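Local structure of protein insensitive (Drosophila melanogaster, 4IX7) at residues L34-F39 with K72-I76. The protein represses transcription of neural development genes, binding palindromic CCAATTGG sites through its BEN domain, and acts as a corepressor for Suppressor of Hairless, inhibiting Notch signalling. Sequence-based numbering, arbitrary orientation.
Sequences LLVTIF and KIQDI
The carbonyl oxygen of Ile-38 accepts a hydrogen bond from a water, 2.9 Å from Ile-38 O, and the ammonium group of Lys-72 gives the same water a weak, long bond. The rest of the contact is apolar and joins helices 27-38 and 70-84, whose short segments run roughly antiparallel (147°) within the BEN domain. Lys-72 reaches the water with its chain fully stretched from CG onward, its methylenes serving as apolar surface: CD lies 3.8 Å from Ile-38 CG2, and CB packs obliquely against Phe-39 CZ. Ile-76 projects into the middle of the interface and meets Ile-38 tip to tip, with Ile-38 CD1 3.7 Å from Ile-76 CG1 and nearly as close to Ile-76 CD1, which sits 3.6 Å from Leu-35 CD2 and touches the Phe-39 ring edge. Phe-39 keeps CG beside its backbone N (chi1 -62°), which sends the ring across toward helix 70-84, where CE2 comes 3.8 Å from Ile-73 CD1. Ile-38 CG2 lies over one face, off-centre toward the rim. Cut back to an alanine, this position would probably leave a gap between Ile-73, Ile-76 and the Lys-72 methylenes. Ile-95 of helix 88-112 touches Leu-35 and Ile-73, and Val-14 touches Leu-34 and Ile-38. Mainly aliphatic and aromatic packing thus joins the end of helix 27-38 and the next residue to helix 70-84, with a water-mediated polar link at one margin.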
ATOM      1  N   LEU C  34      10.424  16.290  -1.362  1.00 14.13           N
ATOM      2  CA  LEU C  34      10.438  16.936  -0.052  1.00 13.51           C
ATOM      3  C   LEU C  34      11.352  16.160   0.890  1.00 13.53           C
ATOM      4  O   LEU C  34      12.134  16.757   1.627  1.00 13.79           O
ATOM      5  CB  LEU C  34       9.021  17.041   0.524  1.00 13.73           C
ATOM      6  CG  LEU C  34       8.077  18.003  -0.208  1.00 14.26           C
ATOM      7  CD1 LEU C  34       6.646  17.831   0.278  1.00 18.58           C
ATOM      8  CD2 LEU C  34       8.540  19.437   0.010  1.00 17.35           C
ATOM      9  N   LEU C  35      11.253  14.833   0.875  1.00 12.59           N
ATOM     10  CA  LEU C  35      12.080  14.016   1.762  1.00 13.37           C
ATOM     11  C   LEU C  35      13.576  14.233   1.585  1.00 13.65           C
ATOM     12  O   LEU C  35      14.296  14.366   2.571  1.00 13.12           O
ATOM     13  CB  LEU C  35      11.764  12.531   1.591  1.00 13.29           C
ATOM     14  CG  LEU C  35      10.453  12.040   2.203  1.00 13.27           C
ATOM     15  CD1 LEU C  35      10.184  10.632   1.699  1.00 12.86           C
ATOM     16  CD2 LEU C  35      10.457  12.071   3.740  1.00 13.68           C
ATOM     17  N   VAL C  36      14.057  14.264   0.345  1.00 13.88           N
ATOM     18  CA  VAL C  36      15.494  14.416   0.130  1.00 13.99           C
ATOM     19  C   VAL C  36      15.958  15.851   0.324  1.00 14.22           C
ATOM     20  O   VAL C  36      17.160  16.116   0.356  1.00 17.43           O
ATOM     21  CB  VAL C  36      15.945  13.886  -1.246  1.00 15.00           C
ATOM     22  CG1 VAL C  36      15.646  12.390  -1.334  1.00 15.53           C
ATOM     23  CG2 VAL C  36      15.288  14.681  -2.383  1.00 15.44           C
ATOM     24  N   THR C  37      15.005  16.772   0.439  1.00 14.71           N
ATOM     25  CA  THR C  37      15.329  18.162   0.746  1.00 13.13           C
ATOM     26  C   THR C  37      15.435  18.373   2.255  1.00 13.59           C
ATOM     27  O   THR C  37      16.285  19.133   2.735  1.00 18.01           O
ATOM     28  CB  THR C  37      14.276  19.127   0.146  1.00 17.08           C
ATOM     29  OG1 THR C  37      14.189  18.911  -1.269  1.00 17.72           O
ATOM     30  CG2 THR C  37      14.687  20.583   0.383  1.00 16.93           C
ATOM     31  N   ILE C  38      14.605  17.653   3.002  1.00 13.51           N
ATOM     32  CA  ILE C  38      14.435  17.873   4.438  1.00 13.44           C
ATOM     33  C   ILE C  38      15.335  16.955   5.275  1.00 17.45           C
ATOM     34  O   ILE C  38      15.800  17.342   6.358  1.00 18.88           O
ATOM     35  CB  ILE C  38      12.951  17.687   4.821  1.00 15.30           C
ATOM     36  CG1 ILE C  38      12.123  18.848   4.258  1.00 14.36           C
ATOM     37  CG2 ILE C  38      12.762  17.553   6.323  1.00 16.88           C
ATOM     38  CD1 ILE C  38      10.644  18.528   4.149  1.00 14.75           C
ATOM     39  N   PHE C  39      15.604  15.759   4.756  1.00 14.51           N
ATOM     40  CA  PHE C  39      16.419  14.757   5.447  1.00 15.54           C
ATOM     41  C   PHE C  39      17.620  14.378   4.599  1.00 17.11           C
ATOM     42  O   PHE C  39      17.505  14.291   3.375  1.00 17.12           O
ATOM     43  CB  PHE C  39      15.604  13.477   5.675  1.00 13.58           C
ATOM     44  CG  PHE C  39      14.396  13.649   6.552  1.00 13.92           C
ATOM     45  CD1 PHE C  39      14.530  13.742   7.929  1.00 15.65           C
ATOM     46  CD2 PHE C  39      13.124  13.683   6.002  1.00 16.62           C
ATOM     47  CE1 PHE C  39      13.407  13.887   8.748  1.00 16.53           C
ATOM     48  CE2 PHE C  39      11.994  13.818   6.815  1.00 14.13           C
ATOM     49  CZ  PHE C  39      12.138  13.922   8.188  1.00 17.40           C
ATOM     50  N   LYS C  72       8.441  16.935  11.300  1.00 16.59           N
ATOM     51  CA  LYS C  72       8.797  17.116   9.896  1.00 15.68           C
ATOM     52  C   LYS C  72       7.919  16.247   8.986  1.00 15.53           C
ATOM     53  O   LYS C  72       7.452  16.693   7.928  1.00 15.14           O
ATOM     54  CB  LYS C  72      10.298  16.849   9.681  1.00 16.17           C
ATOM     55  CG  LYS C  72      11.186  17.901  10.364  1.00 17.86           C
ATOM     56  CD  LYS C  72      12.669  17.613  10.163  1.00 19.29           C
ATOM     57  CE  LYS C  72      13.492  18.722  10.806  1.00 27.07           C
ATOM     58  NZ  LYS C  72      14.949  18.425  10.830  1.00 31.01           N
ATOM     59  N   ILE C  73       7.672  15.012   9.406  1.00 14.99           N
ATOM     60  CA  ILE C  73       6.812  14.118   8.643  1.00 14.22           C
ATOM     61  C   ILE C  73       5.389  14.671   8.590  1.00 16.22           C
ATOM     62  O   ILE C  73       4.758  14.664   7.536  1.00 16.13           O
ATOM     63  CB  ILE C  73       6.848  12.688   9.212  1.00 15.09           C
ATOM     64  CG1 ILE C  73       8.218  12.062   8.935  1.00 16.53           C
ATOM     65  CG2 ILE C  73       5.751  11.819   8.593  1.00 15.97           C
ATOM     66  CD1 ILE C  73       8.641  12.125   7.491  1.00 16.07           C
ATOM     67  N   GLN C  74       4.901  15.175   9.723  1.00 13.34           N
ATOM     68  CA  GLN C  74       3.571  15.775   9.776  1.00 15.71           C
ATOM     69  C   GLN C  74       3.464  16.922   8.773  1.00 17.58           C
ATOM     70  O   GLN C  74       2.447  17.069   8.097  1.00 17.26           O
ATOM     71  CB  GLN C  74       3.265  16.284  11.183  1.00 20.77           C
ATOM     72  CG  GLN C  74       1.814  16.673  11.383  1.00 27.83           C
ATOM     73  CD  GLN C  74       1.564  17.311  12.742  1.00 36.73           C
ATOM     74  OE1 GLN C  74       2.492  17.509  13.531  1.00 35.38           O
ATOM     75  NE2 GLN C  74       0.306  17.637  13.019  1.00 44.86           N
ATOM     76  N   ASP C  75       4.525  17.716   8.657  1.00 17.18           N
ATOM     77  CA  ASP C  75       4.526  18.830   7.714  1.00 17.02           C
ATOM     78  C   ASP C  75       4.530  18.360   6.265  1.00 16.41           C
ATOM     79  O   ASP C  75       3.852  18.949   5.418  1.00 17.15           O
ATOM     80  CB  ASP C  75       5.707  19.766   7.968  1.00 17.16           C
ATOM     81  CG  ASP C  75       5.445  20.733   9.112  1.00 20.31           C
ATOM     82  OD1 ASP C  75       4.290  20.805   9.592  1.00 21.36           O
ATOM     83  OD2 ASP C  75       6.401  21.426   9.511  1.00 18.16           O
ATOM     84  N   ILE C  76       5.291  17.306   5.976  1.00 15.52           N
ATOM     85  CA  ILE C  76       5.317  16.763   4.625  1.00 16.99           C
ATOM     86  C   ILE C  76       3.935  16.258   4.248  1.00 16.49           C
ATOM     87  O   ILE C  76       3.450  16.523   3.149  1.00 17.85           O
ATOM     88  CB  ILE C  76       6.362  15.640   4.483  1.00 13.22           C
ATOM     89  CG1 ILE C  76       7.769  16.243   4.593  1.00 14.72           C
ATOM     90  CG2 ILE C  76       6.185  14.883   3.156  1.00 16.02           C
ATOM     91  CD1 ILE C  76       8.858  15.204   4.708  1.00 15.98           C
TER
HETATM   92  O   HOH W   1      16.677  16.375   8.922  1.00 26.41           O